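PDB 5V77: uncharacterized protein from Neisseria gonorrhoeae, which is of unknown function but forms a two-subunit assembly of all-beta chains belonging to the NGO_1070-like family. Local coordinates for residues A[11-16]-A[45-50]; A[17-22]-A[71-76]; A[61-66]-A[95-100]. All coordinates share one frame; numbering follows the deposited sequence.

In the fold
The three contacts belong to one antiparallel sheet whose strand pairings run full circle, giving a curled, barrel-like fold. Contact 1 lies innermost and joins the end of strand 9-13 and the residue after it to strand 43-58. Contact 2, about 13 Å away between centres, pairs strand 17-25 with the start of strand 75-84; the first segments of contacts 1 and 2 are consecutive. Contact 3 is peripheral, about 11 Å from contact 2 and about 20 Å from contact 1, centre to centre. It meets contact 2 directly, Ile97 packing on Leu72 and Leu75. Contacts 1 and 2, like 2 and 3, interleave along the chain, whereas 1 and 3 follow in series.

Contact 1: residues A[11-16]-A[45-50]; sequences KNIFHN and GYIKCS
Ile13 and Ile47 reach each other through different first torsions. In Ile13, CG1 takes the crowded position between the backbone N and the carbonyl carbon (chi1 65°), whereas in Ile47 it stands anti to the carbonyl carbon (chi1 -63°). Both chains are then extended at CD1, and the two methyls meet tip to tip, Ile13 CD1 lying 3.9 Å from Ile47 CD1. Isoleucine suits both places: beta-branched residues favour extended backbone, and the longer CG1-CD1 arm spans the gap to the facing methyl.

Phe14 follows where strand 9-13 has ended, with left-handed backbone angles that still direct its side chain toward residues 45-50. Its ring slides past the Ile47 side chain in the opposite direction and offers a face to it. Ile47 CG1 lies 4.1 Å from the ring centroid and 13° off the ring normal, a CH-pi contact displaced toward the CZ rim. The same rim reaches the backbone of the facing strand: Phe14 CZ is 3.5 Å from Tyr46 O, obliquely, while Tyr46 N lies in the ring plane. Glycine at position 45 presents bare backbone beside the ring, with Phe14 CE2 4.1 Å from Gly45 C. Phe35 and Phe44 both make edge-to-face pairs with Phe14, and Ile47 also touches Ile80 and Ile106, extending the apolar cluster.

No hydrogen bond or charge pair crosses between these segments. Cohesion therefore comes from dispersion and the CH-pi contact in a buried interior, while the backbones bond to other strands, Ile13 to Ile80 and Gly45 to Phe35.

Contact 2: residues A[17-22]-A[71-76]; sequences VSLYEI and SLFPLF
Phe73 lays its ring against the backbone of residues 20-21, which passes over one face. Tyr20 O stands 3.6 Å above the ring plane, and Glu21 CA makes a CH-pi contact 4.3 Å from the Phe73 centroid. Leu72 CD2 lies over the opposite face, so the ring is sandwiched. Ile22 crosses Phe73 at about a right angle, its CD1 in the ring plane at the edge. Leu19 comes in obliquely, with CD2 3.9 Å from Phe73 CE1. Flat phenylalanine suits a place that meets backbone on one side and branched aliphatic groups around it.

Leu19 and Leu75 face each other as an antiparallel hydrogen-bonded pair: Leu19 N gives a bond to Leu75 O and Leu75 N returns one to Leu19 O, each 2.8 Å long. With both side chains on one face of the sheet and CG anti to the backbone N in each (chi1 173° and -177°), their CD2 methyls meet. Between Phe73 and this pair comes Pro74, entered through a cis peptide; its CB lies 3.3 Å from Ser18 OG, and small Ser18 fits beside the proline ring. Ser18 faces Phe76 as the next, non-hydrogen-bonded antiparallel pair.

Strand 30-37 flanks strand 17-25 on its other edge, where Tyr20 and Glu21 both make backbone hydrogen bonds to Ser34, consistent with a classic beta bulge. Ile99 of strand 98-103 packs on both Leu19 and Leu75. Asn29 of the second subunit accepts a hydrogen bond from Leu72 N, and Gly28 of that subunit packs on Phe73, placing the turn before strand 75-84 at the dimer interface.

Contact 3: residues A[61-66]-A[95-100]; sequences NFVDYE and VGIIIK
Val95 meets Phe62 through its backbone: Val95 O stands 3.9 Å above one face of the aromatic ring, offset toward the rim. The same oxygen accepts a weak bond from Ile97 N, closing a classic gamma turn with Gly96 at its corner. A second bond, 2.8 Å from Val95 N to Ile97 O, holds the two flanking residues together.

At Gly96 a side chain would collide with both the preceding carbonyl oxygen and the Phe62 ring, so glycine suits the corner. Phe62 CD2 comes within 3.7 Å of Gly96 CA, brought here by a first torsion that sets CG anti to the Phe62 backbone N (chi1 -178°).

Ile97 supplies the apolar end of the contact. Its side chain crosses that of Phe62 at about a right angle, with CD1 3.7 Å from Phe62 CD1. The same methyl meets Val63 CG2 at 3.5 Å; its chi2 of 144°, turned away from a staggered value, suggests tight packing. Long, branched isoleucine can thus touch the aromatic ring and the compact valine together.

The gamma turn closes the hairpin of strands 89-94 and 98-103, against which Phe62 packs. Ile98 makes a backbone bond to Asp58 of strand 43-58, and Ile97 packs on Leu57 there and on Leu75 of strand 75-84. Residues 61-66 lie in the loop that joins strand 43-58 to strand 75-84, and Tyr65 OH bonds to Ile52 O of the second subunit.

Contact 1: residues A[11-16]-A[45-50]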
ATOM      1  N   LYS A  11      -6.705 -15.744 -14.568  1.00 61.48           N
ATOM      2  CA  LYS A  11      -5.426 -16.303 -14.980  1.00 63.88           C
ATOM      3  C   LYS A  11      -4.485 -16.338 -13.782  1.00 56.24           C
ATOM      4  O   LYS A  11      -4.452 -15.398 -12.992  1.00 45.82           O
ATOM      5  CB  LYS A  11      -4.832 -15.464 -16.116  1.00 65.94           C
ATOM      6  CG  LYS A  11      -3.617 -16.046 -16.794  1.00 73.38           C
ATOM      7  CD  LYS A  11      -3.319 -15.270 -18.073  1.00 82.33           C
ATOM      8  CE  LYS A  11      -2.079 -14.398 -17.938  1.00 82.98           C
ATOM      9  NZ  LYS A  11      -2.060 -13.308 -18.956  1.00 86.78           N
ATOM     10  N   ASN A  12      -3.732 -17.423 -13.643  1.00 52.51           N
ATOM     11  CA  ASN A  12      -2.747 -17.533 -12.575  1.00 52.93           C
ATOM     12  C   ASN A  12      -1.367 -17.219 -13.132  1.00 48.13           C
ATOM     13  O   ASN A  12      -0.952 -17.804 -14.137  1.00 57.04           O
ATOM     14  CB  ASN A  12      -2.760 -18.927 -11.948  1.00 68.79           C
ATOM     15  CG  ASN A  12      -3.948 -19.141 -11.038  1.00 74.77           C
ATOM     16  OD1 ASN A  12      -4.115 -18.438 -10.040  1.00 71.60           O
ATOM     17  ND2 ASN A  12      -4.778 -20.123 -11.372  1.00 81.35           N
ATOM     18  N   ILE A  13      -0.658 -16.297 -12.481  1.00 40.28           N
ATOM     19  CA  ILE A  13       0.669 -15.890 -12.914  1.00 38.28           C
ATOM     20  C   ILE A  13       1.626 -15.971 -11.730  1.00 40.78           C
ATOM     21  O   ILE A  13       1.215 -16.121 -10.580  1.00 36.36           O
ATOM     22  CB  ILE A  13       0.678 -14.478 -13.522  1.00 36.75           C
ATOM     23  CG1 ILE A  13       0.321 -13.429 -12.457  1.00 33.69           C
ATOM     24  CG2 ILE A  13      -0.271 -14.415 -14.706  1.00 40.41           C
ATOM     25  CD1 ILE A  13       0.551 -12.009 -12.888  1.00 34.62           C
ATOM     26  N   PHE A  14       2.925 -15.906 -12.043  1.00 34.09           N
ATOM     27  CA  PHE A  14       3.981 -15.789 -11.034  1.00 33.13           C
ATOM     28  C   PHE A  14       3.911 -16.939 -10.024  1.00 38.20           C
ATOM     29  O   PHE A  14       3.707 -16.742  -8.822  1.00 34.46           O
ATOM     30  CB  PHE A  14       3.918 -14.421 -10.343  1.00 32.30           C
ATOM     31  CG  PHE A  14       4.678 -13.348 -11.069  1.00 34.64           C
ATOM     32  CD1 PHE A  14       4.433 -13.095 -12.407  1.00 38.62           C
ATOM     33  CD2 PHE A  14       5.635 -12.589 -10.418  1.00 31.65           C
ATOM     34  CE1 PHE A  14       5.136 -12.117 -13.094  1.00 36.15           C
ATOM     35  CE2 PHE A  14       6.332 -11.599 -11.112  1.00 26.72           C
ATOM     36  CZ  PHE A  14       6.085 -11.373 -12.436  1.00 25.14           C
ATOM     37  N   HIS A  15       4.092 -18.158 -10.538  1.00 36.02           N
ATOM     38  CA  HIS A  15       4.068 -19.335  -9.678  1.00 38.37           C
ATOM     39  C   HIS A  15       5.324 -19.399  -8.818  1.00 37.97           C
ATOM     40  O   HIS A  15       6.437 -19.165  -9.301  1.00 41.00           O
ATOM     41  CB  HIS A  15       3.965 -20.614 -10.507  1.00 53.14           C
ATOM     42  CG  HIS A  15       2.611 -20.860 -11.097  1.00 58.88           C
ATOM     43  ND1 HIS A  15       1.851 -19.863 -11.671  1.00 62.94           N
ATOM     44  CD2 HIS A  15       1.895 -21.999 -11.228  1.00 66.63           C
ATOM     45  CE1 HIS A  15       0.719 -20.379 -12.117  1.00 62.30           C
ATOM     46  NE2 HIS A  15       0.719 -21.672 -11.855  1.00 67.05           N
ATOM     47  N   ASN A  16       5.133 -19.717  -7.538  1.00 37.38           N
ATOM     48  CA  ASN A  16       6.212 -19.962  -6.587  1.00 37.19           C
ATOM     49  C   ASN A  16       7.231 -18.820  -6.579  1.00 33.49           C
ATOM     50  O   ASN A  16       8.418 -18.998  -6.842  1.00 37.61           O
ATOM     51  CB  ASN A  16       6.869 -21.319  -6.879  1.00 43.62           C
ATOM     52  CG  ASN A  16       5.869 -22.471  -6.805  1.00 49.51           C
ATOM     53  OD1 ASN A  16       4.844 -22.383  -6.121  1.00 45.81           O
ATOM     54  ND2 ASN A  16       6.156 -23.552  -7.518  1.00 54.67           N
ATOM     55  N   GLY A  45      11.284 -10.786 -11.089  1.00 21.98           N
ATOM     56  CA  GLY A  45      10.570  -9.842 -11.920  1.00 19.68           C
ATOM     57  C   GLY A  45       9.577  -9.035 -11.117  1.00 21.88           C
ATOM     58  O   GLY A  45       9.715  -8.885  -9.899  1.00 20.92           O
ATOM     59  N   TYR A  46       8.600  -8.479 -11.822  1.00 18.12           N
ATOM     60  CA  TYR A  46       7.752  -7.481 -11.170  1.00 19.12           C
ATOM     61  C   TYR A  46       6.363  -7.503 -11.786  1.00 22.50           C
ATOM     62  O   TYR A  46       6.176  -7.948 -12.923  1.00 21.15           O
ATOM     63  CB  TYR A  46       8.354  -6.074 -11.290  1.00 17.74           C
ATOM     64  CG  TYR A  46       8.471  -5.578 -12.722  1.00 19.02           C
ATOM     65  CD1 TYR A  46       7.377  -4.996 -13.379  1.00 19.51           C
ATOM     66  CD2 TYR A  46       9.674  -5.692 -13.420  1.00 19.21           C
ATOM     67  CE1 TYR A  46       7.484  -4.549 -14.703  1.00 21.29           C
ATOM     68  CE2 TYR A  46       9.789  -5.251 -14.739  1.00 18.28           C
ATOM     69  CZ  TYR A  46       8.695  -4.677 -15.366  1.00 20.59           C
ATOM     70  OH  TYR A  46       8.816  -4.247 -16.673  1.00 23.03           O
ATOM     71  N   ILE A  47       5.394  -7.017 -11.020  1.00 20.90           N
ATOM     72  CA  ILE A  47       4.051  -6.728 -11.522  1.00 15.86           C
ATOM     73  C   ILE A  47       3.821  -5.242 -11.337  1.00 21.95           C
ATOM     74  O   ILE A  47       3.933  -4.723 -10.215  1.00 21.40           O
ATOM     75  CB  ILE A  47       2.973  -7.534 -10.781  1.00 21.79           C
ATOM     76  CG1 ILE A  47       3.180  -9.024 -11.016  1.00 20.76           C
ATOM     77  CG2 ILE A  47       1.571  -7.093 -11.238  1.00 22.30           C
ATOM     78  CD1 ILE A  47       2.316  -9.901 -10.094  1.00 22.32           C
ATOM     79  N   LYS A  48       3.492  -4.561 -12.425  1.00 18.12           N
ATOM     80  CA  LYS A  48       3.307  -3.110 -12.420  1.00 21.99           C
ATOM     81  C   LYS A  48       1.822  -2.796 -12.577  1.00 22.10           C
ATOM     82  O   LYS A  48       1.206  -3.178 -13.582  1.00 22.97           O
ATOM     83  CB  LYS A  48       4.112  -2.473 -13.550  1.00 19.35           C
ATOM     84  CG  LYS A  48       3.979  -0.931 -13.645  1.00 22.63           C
ATOM     85  CD  LYS A  48       4.754  -0.435 -14.874  1.00 32.32           C
ATOM     86  CE  LYS A  48       4.498   1.032 -15.178  1.00 40.65           C
ATOM     87  NZ  LYS A  48       5.340   1.498 -16.338  1.00 36.74           N
ATOM     88  N   CYS A  49       1.257  -2.104 -11.596  1.00 18.84           N
ATOM     89  CA  CYS A  49      -0.169  -1.772 -11.571  1.00 17.85           C
ATOM     90  C   CYS A  49      -0.267  -0.276 -11.842  1.00 20.96           C
ATOM     91  O   CYS A  49       0.054   0.528 -10.969  1.00 20.72           O
ATOM     92  CB  CYS A  49      -0.775  -2.146 -10.226  1.00 20.33           C
ATOM     93  SG  CYS A  49      -0.538  -3.935  -9.816  1.00 22.82           S
ATOM     94  N   SER A  50      -0.677   0.107 -13.053  1.00 18.11           N
ATOM     95  CA  SER A  50      -0.665   1.515 -13.454  1.00 17.36           C
ATOM     96  C   SER A  50      -2.053   2.140 -13.349  1.00 26.03           C
ATOM     97  O   SER A  50      -3.037   1.571 -13.840  1.00 24.90           O
ATOM     98  CB  SER A  50      -0.150   1.679 -14.889  1.00 25.69           C
ATOM     99  OG  SER A  50       1.163   1.162 -14.989  1.00 31.75           O
TER

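Contact 2: residues A[17-22]-A[71-76]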
ATOM      1  N   VAL A  17       6.746 -17.621  -6.256  1.00 30.64           N
ATOM      2  CA  VAL A  17       7.590 -16.441  -6.173  1.00 28.86           C
ATOM      3  C   VAL A  17       7.589 -15.904  -4.742  1.00 29.81           C
ATOM      4  O   VAL A  17       6.775 -16.286  -3.906  1.00 35.24           O
ATOM      5  CB  VAL A  17       7.137 -15.345  -7.152  1.00 28.38           C
ATOM      6  CG1 VAL A  17       7.326 -15.819  -8.591  1.00 31.36           C
ATOM      7  CG2 VAL A  17       5.690 -15.008  -6.875  1.00 27.66           C
ATOM      8  N   SER A  18       8.491 -14.958  -4.490  1.00 28.25           N
ATOM      9  CA  SER A  18       8.651 -14.342  -3.174  1.00 27.37           C
ATOM     10  C   SER A  18       8.567 -12.833  -3.335  1.00 27.59           C
ATOM     11  O   SER A  18       9.444 -12.235  -3.961  1.00 27.58           O
ATOM     12  CB  SER A  18       9.987 -14.747  -2.553  1.00 34.94           C
ATOM     13  OG  SER A  18      10.148 -14.139  -1.278  1.00 37.15           O
ATOM     14  N   LEU A  19       7.522 -12.228  -2.767  1.00 26.20           N
ATOM     15  CA  LEU A  19       7.347 -10.779  -2.804  1.00 26.25           C
ATOM     16  C   LEU A  19       8.220 -10.110  -1.747  1.00 27.62           C
ATOM     17  O   LEU A  19       8.148 -10.457  -0.563  1.00 28.24           O
ATOM     18  CB  LEU A  19       5.882 -10.433  -2.565  1.00 22.61           C
ATOM     19  CG  LEU A  19       5.557  -8.942  -2.412  1.00 21.44           C
ATOM     20  CD1 LEU A  19       5.711  -8.267  -3.759  1.00 20.73           C
ATOM     21  CD2 LEU A  19       4.144  -8.807  -1.914  1.00 24.42           C
ATOM     22  N   TYR A  20       9.045  -9.138  -2.161  1.00 23.32           N
ATOM     23  CA  TYR A  20       9.920  -8.476  -1.203  1.00 27.49           C
ATOM     24  C   TYR A  20       9.719  -6.972  -1.120  1.00 27.22           C
ATOM     25  O   TYR A  20      10.324  -6.342  -0.246  1.00 26.09           O
ATOM     26  CB  TYR A  20      11.405  -8.781  -1.494  1.00 27.21           C
ATOM     27  CG  TYR A  20      11.981  -8.174  -2.763  1.00 25.50           C
ATOM     28  CD1 TYR A  20      11.986  -8.883  -3.961  1.00 28.09           C
ATOM     29  CD2 TYR A  20      12.546  -6.900  -2.754  1.00 29.81           C
ATOM     30  CE1 TYR A  20      12.521  -8.318  -5.133  1.00 25.08           C
ATOM     31  CE2 TYR A  20      13.082  -6.330  -3.904  1.00 27.53           C
ATOM     32  CZ  TYR A  20      13.063  -7.050  -5.095  1.00 34.12           C
ATOM     33  OH  TYR A  20      13.603  -6.494  -6.240  1.00 29.65           O
ATOM     34  N   GLU A  21       8.893  -6.375  -1.976  1.00 27.39           N
ATOM     35  CA  GLU A  21       8.625  -4.952  -1.816  1.00 28.31           C
ATOM     36  C   GLU A  21       7.398  -4.546  -2.615  1.00 25.35           C
ATOM     37  O   GLU A  21       7.029  -5.178  -3.609  1.00 21.47           O
ATOM     38  CB  GLU A  21       9.822  -4.099  -2.239  1.00 25.38           C
ATOM     39  CG  GLU A  21      10.117  -4.218  -3.698  1.00 25.81           C
ATOM     40  CD  GLU A  21      11.263  -3.348  -4.126  1.00 37.44           C
ATOM     41  OE1 GLU A  21      12.023  -2.893  -3.256  1.00 33.42           O
ATOM     42  OE2 GLU A  21      11.409  -3.120  -5.341  1.00 37.82           O
ATOM     43  N   ILE A  22       6.807  -3.441  -2.180  1.00 21.12           N
ATOM     44  CA  ILE A  22       5.632  -2.834  -2.800  1.00 22.24           C
ATOM     45  C   ILE A  22       5.924  -1.346  -2.850  1.00 22.71           C
ATOM     46  O   ILE A  22       6.106  -0.725  -1.803  1.00 25.41           O
ATOM     47  CB  ILE A  22       4.347  -3.100  -1.996  1.00 24.91           C
ATOM     48  CG1 ILE A  22       4.066  -4.610  -1.892  1.00 24.64           C
ATOM     49  CG2 ILE A  22       3.172  -2.373  -2.633  1.00 24.13           C
ATOM     50  CD1 ILE A  22       2.926  -4.929  -0.937  1.00 27.94           C
ATOM     51  N   SER A  71       7.531 -11.610   9.754  1.00 49.13           N
ATOM     52  CA  SER A  71       7.317 -10.328   9.099  1.00 46.52           C
ATOM     53  C   SER A  71       6.638 -10.552   7.756  1.00 46.91           C
ATOM     54  O   SER A  71       6.594 -11.668   7.233  1.00 43.39           O
ATOM     55  CB  SER A  71       8.632  -9.569   8.926  1.00 45.89           C
ATOM     56  OG  SER A  71       9.454 -10.207   7.972  1.00 44.38           O
ATOM     57  N   LEU A  72       6.100  -9.463   7.212  1.00 41.56           N
ATOM     58  CA  LEU A  72       5.361  -9.548   5.958  1.00 39.02           C
ATOM     59  C   LEU A  72       6.266  -9.993   4.816  1.00 37.04           C
ATOM     60  O   LEU A  72       5.957 -10.955   4.107  1.00 42.22           O
ATOM     61  CB  LEU A  72       4.718  -8.200   5.655  1.00 40.55           C
ATOM     62  CG  LEU A  72       4.042  -8.026   4.294  1.00 41.21           C
ATOM     63  CD1 LEU A  72       2.873  -8.988   4.162  1.00 40.62           C
ATOM     64  CD2 LEU A  72       3.589  -6.562   4.125  1.00 39.26           C
ATOM     65  N   PHE A  73       7.390  -9.305   4.624  1.00 40.73           N
ATOM     66  CA  PHE A  73       8.387  -9.592   3.597  1.00 35.58           C
ATOM     67  C   PHE A  73       9.535 -10.400   4.187  1.00 36.50           C
ATOM     68  O   PHE A  73       9.965 -10.129   5.308  1.00 38.65           O
ATOM     69  CB  PHE A  73       8.959  -8.305   3.003  1.00 34.38           C
ATOM     70  CG  PHE A  73       7.930  -7.394   2.397  1.00 32.36           C
ATOM     71  CD1 PHE A  73       6.865  -7.894   1.659  1.00 35.16           C
ATOM     72  CD2 PHE A  73       8.040  -6.024   2.562  1.00 30.33           C
ATOM     73  CE1 PHE A  73       5.920  -7.027   1.091  1.00 30.27           C
ATOM     74  CE2 PHE A  73       7.104  -5.151   2.002  1.00 32.46           C
ATOM     75  CZ  PHE A  73       6.042  -5.645   1.282  1.00 33.24           C
ATOM     76  N   PRO A  74      10.076 -11.394   3.461  1.00 36.21           N
ATOM     77  CA  PRO A  74       9.647 -11.824   2.123  1.00 35.33           C
ATOM     78  C   PRO A  74       8.367 -12.636   2.218  1.00 35.05           C
ATOM     79  O   PRO A  74       8.215 -13.415   3.151  1.00 37.63           O
ATOM     80  CB  PRO A  74      10.813 -12.701   1.626  1.00 40.97           C
ATOM     81  CG  PRO A  74      11.912 -12.532   2.634  1.00 54.60           C
ATOM     82  CD  PRO A  74      11.262 -12.128   3.919  1.00 38.31           C
ATOM     83  N   LEU A  75       7.449 -12.454   1.283  1.00 33.23           N
ATOM     84  CA  LEU A  75       6.168 -13.147   1.320  1.00 35.11           C
ATOM     85  C   LEU A  75       6.159 -14.208   0.225  1.00 35.12           C
ATOM     86  O   LEU A  75       6.095 -13.877  -0.961  1.00 33.79           O
ATOM     87  CB  LEU A  75       5.028 -12.145   1.142  1.00 32.88           C
ATOM     88  CG  LEU A  75       3.589 -12.658   1.212  1.00 33.96           C
ATOM     89  CD1 LEU A  75       3.266 -13.116   2.629  1.00 37.24           C
ATOM     90  CD2 LEU A  75       2.614 -11.567   0.752  1.00 32.44           C
ATOM     91  N   PHE A  76       6.171 -15.473   0.612  0.50 36.48           N
ATOM     92  CA  PHE A  76       6.179 -16.542  -0.376  0.50 36.90           C
ATOM     93  C   PHE A  76       4.763 -16.786  -0.896  0.50 36.99           C
ATOM     94  O   PHE A  76       3.813 -16.895  -0.115  0.50 38.56           O
ATOM     95  CB  PHE A  76       6.801 -17.791   0.241  0.50 40.61           C
ATOM     96  CG  PHE A  76       8.164 -17.531   0.835  0.50 45.67           C
ATOM     97  CD1 PHE A  76       8.411 -17.751   2.178  0.50 57.24           C
ATOM     98  CD2 PHE A  76       9.180 -17.009   0.050  0.50 42.23           C
ATOM     99  CE1 PHE A  76       9.659 -17.491   2.717  0.50 60.83           C
ATOM    100  CE2 PHE A  76      10.423 -16.746   0.577  0.50 46.19           C
ATOM    101  CZ  PHE A  76      10.667 -16.991   1.915  0.50 57.26           C
TER

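Contact 3: residues A[61-66]-A[95-100]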
ATOM      1  N   ASN A  61      -4.723 -11.502  10.844  1.00 54.18           N
ATOM      2  CA  ASN A  61      -4.226 -12.153  12.062  1.00 57.08           C
ATOM      3  C   ASN A  61      -3.298 -13.317  11.724  1.00 61.02           C
ATOM      4  O   ASN A  61      -3.243 -14.317  12.441  1.00 64.39           O
ATOM      5  CB  ASN A  61      -5.384 -12.626  12.953  1.00 63.47           C
ATOM      6  CG  ASN A  61      -4.975 -12.787  14.413  1.00 68.75           C
ATOM      7  OD1 ASN A  61      -3.993 -12.195  14.863  1.00 71.20           O
ATOM      8  ND2 ASN A  61      -5.727 -13.596  15.157  1.00 68.98           N
ATOM      9  N   PHE A  62      -2.571 -13.194  10.614  1.00 56.29           N
ATOM     10  CA  PHE A  62      -1.657 -14.232  10.162  1.00 64.65           C
ATOM     11  C   PHE A  62      -0.241 -14.022  10.678  1.00 65.68           C
ATOM     12  O   PHE A  62       0.417 -14.988  11.082  1.00 66.82           O
ATOM     13  CB  PHE A  62      -1.643 -14.301   8.634  1.00 57.10           C
ATOM     14  CG  PHE A  62      -0.749 -15.375   8.090  1.00 60.63           C
ATOM     15  CD1 PHE A  62       0.593 -15.122   7.850  1.00 61.33           C
ATOM     16  CD2 PHE A  62      -1.249 -16.640   7.815  1.00 72.20           C
ATOM     17  CE1 PHE A  62       1.421 -16.110   7.357  1.00 70.80           C
ATOM     18  CE2 PHE A  62      -0.424 -17.633   7.312  1.00 69.98           C
ATOM     19  CZ  PHE A  62       0.912 -17.370   7.082  1.00 68.35           C
ATOM     20  N   VAL A  63       0.250 -12.787  10.646  1.00 54.25           N
ATOM     21  CA  VAL A  63       1.577 -12.480  11.166  1.00 57.82           C
ATOM     22  C   VAL A  63       1.511 -12.463  12.684  1.00 63.02           C
ATOM     23  O   VAL A  63       0.650 -11.798  13.273  1.00 69.19           O
ATOM     24  CB  VAL A  63       2.086 -11.135  10.622  1.00 56.66           C
ATOM     25  CG1 VAL A  63       3.548 -10.932  10.993  1.00 56.27           C
ATOM     26  CG2 VAL A  63       1.907 -11.063   9.119  1.00 57.00           C
ATOM     27  N   ASP A  64       2.408 -13.211  13.322  1.00 58.66           N
ATOM     28  CA  ASP A  64       2.549 -13.179  14.773  1.00 65.87           C
ATOM     29  C   ASP A  64       3.533 -12.068  15.103  1.00 65.70           C
ATOM     30  O   ASP A  64       4.744 -12.225  14.934  1.00 68.43           O
ATOM     31  CB  ASP A  64       3.024 -14.523  15.313  1.00 66.16           C
ATOM     32  CG  ASP A  64       3.134 -14.533  16.824  1.00 78.04           C
ATOM     33  OD1 ASP A  64       2.644 -13.579  17.466  1.00 80.34           O
ATOM     34  OD2 ASP A  64       3.714 -15.495  17.373  1.00 83.29           O
ATOM     35  N   TYR A  65       3.012 -10.933  15.566  1.00 66.99           N
ATOM     36  CA  TYR A  65       3.876  -9.808  15.889  1.00 63.22           C
ATOM     37  C   TYR A  65       4.615 -10.001  17.206  1.00 67.40           C
ATOM     38  O   TYR A  65       5.659  -9.373  17.411  1.00 68.50           O
ATOM     39  CB  TYR A  65       3.058  -8.517  15.898  1.00 62.77           C
ATOM     40  CG  TYR A  65       2.615  -8.128  14.508  1.00 58.84           C
ATOM     41  CD1 TYR A  65       3.555  -7.861  13.521  1.00 56.06           C
ATOM     42  CD2 TYR A  65       1.269  -8.044  14.170  1.00 58.12           C
ATOM     43  CE1 TYR A  65       3.179  -7.508  12.240  1.00 55.27           C
ATOM     44  CE2 TYR A  65       0.877  -7.685  12.874  1.00 54.79           C
ATOM     45  CZ  TYR A  65       1.844  -7.422  11.920  1.00 53.34           C
ATOM     46  OH  TYR A  65       1.496  -7.070  10.634  1.00 48.98           O
ATOM     47  N   GLU A  66       4.112 -10.861  18.092  1.00 73.04           N
ATOM     48  CA  GLU A  66       4.905 -11.278  19.242  1.00 76.79           C
ATOM     49  C   GLU A  66       6.151 -12.050  18.819  1.00 83.15           C
ATOM     50  O   GLU A  66       7.123 -12.105  19.582  1.00 87.49           O
ATOM     51  CB  GLU A  66       4.049 -12.123  20.188  1.00 77.20           C
ATOM     52  N   VAL A  95      -2.515 -15.569   0.755  1.00 38.66           N
ATOM     53  CA  VAL A  95      -1.611 -16.488   1.445  1.00 39.39           C
ATOM     54  C   VAL A  95      -1.760 -16.304   2.948  1.00 46.36           C
ATOM     55  O   VAL A  95      -0.771 -16.184   3.684  1.00 44.23           O
ATOM     56  CB  VAL A  95      -0.152 -16.274   1.004  1.00 37.62           C
ATOM     57  CG1 VAL A  95       0.010 -16.690  -0.441  1.00 37.98           C
ATOM     58  CG2 VAL A  95       0.256 -14.818   1.170  1.00 40.05           C
ATOM     59  N   GLY A  96      -2.997 -16.295   3.417  1.00 39.23           N
ATOM     60  CA  GLY A  96      -3.258 -15.957   4.800  1.00 47.27           C
ATOM     61  C   GLY A  96      -3.369 -14.454   4.871  1.00 38.17           C
ATOM     62  O   GLY A  96      -4.450 -13.910   5.084  1.00 43.42           O
ATOM     63  N   ILE A  97      -2.244 -13.774   4.656  1.00 34.42           N
ATOM     64  CA  ILE A  97      -2.282 -12.364   4.308  1.00 39.12           C
ATOM     65  C   ILE A  97      -2.951 -12.231   2.947  1.00 30.87           C
ATOM     66  O   ILE A  97      -2.770 -13.078   2.065  1.00 34.64           O
ATOM     67  CB  ILE A  97      -0.848 -11.809   4.316  1.00 40.58           C
ATOM     68  CG1 ILE A  97      -0.314 -11.794   5.752  1.00 43.07           C
ATOM     69  CG2 ILE A  97      -0.768 -10.452   3.657  1.00 39.52           C
ATOM     70  CD1 ILE A  97       1.143 -12.120   5.847  1.00 49.51           C
ATOM     71  N   ILE A  98      -3.755 -11.188   2.770  1.00 34.26           N
ATOM     72  CA  ILE A  98      -4.449 -10.936   1.510  1.00 31.24           C
ATOM     73  C   ILE A  98      -4.050  -9.568   0.974  1.00 29.12           C
ATOM     74  O   ILE A  98      -4.059  -8.578   1.711  1.00 28.72           O
ATOM     75  CB  ILE A  98      -5.976 -11.033   1.679  1.00 41.22           C
ATOM     76  CG1 ILE A  98      -6.350 -12.466   2.070  1.00 45.15           C
ATOM     77  CG2 ILE A  98      -6.686 -10.603   0.406  1.00 43.19           C
ATOM     78  CD1 ILE A  98      -7.823 -12.779   1.969  1.00 56.41           C
ATOM     79  N   ILE A  99      -3.699  -9.522  -0.311  1.00 26.77           N
ATOM     80  CA  ILE A  99      -3.398  -8.289  -1.021  1.00 27.54           C
ATOM     81  C   ILE A  99      -4.256  -8.257  -2.278  1.00 29.07           C
ATOM     82  O   ILE A  99      -4.250  -9.214  -3.059  1.00 33.79           O
ATOM     83  CB  ILE A  99      -1.904  -8.176  -1.388  1.00 27.90           C
ATOM     84  CG1 ILE A  99      -1.046  -8.060  -0.126  1.00 30.61           C
ATOM     85  CG2 ILE A  99      -1.670  -6.943  -2.313  1.00 28.01           C
ATOM     86  CD1 ILE A  99       0.432  -8.383  -0.347  1.00 31.85           C
ATOM     87  N   LYS A 100      -4.990  -7.161  -2.478  1.00 23.48           N
ATOM     88  CA  LYS A 100      -5.799  -6.975  -3.679  1.00 24.59           C
ATOM     89  C   LYS A 100      -5.438  -5.626  -4.272  1.00 25.18           C
ATOM     90  O   LYS A 100      -5.390  -4.627  -3.549  1.00 25.51           O
ATOM     91  CB  LYS A 100      -7.304  -7.002  -3.380  1.00 30.94           C
ATOM     92  CG  LYS A 100      -7.863  -8.326  -2.877  1.00 37.00           C
ATOM     93  CD  LYS A 100      -9.393  -8.260  -2.837  1.00 44.60           C
ATOM     94  CE  LYS A 100     -10.010  -9.538  -2.295  1.00 63.50           C
ATOM     95  NZ  LYS A 100     -11.500  -9.453  -2.231  1.00 71.34           N
TER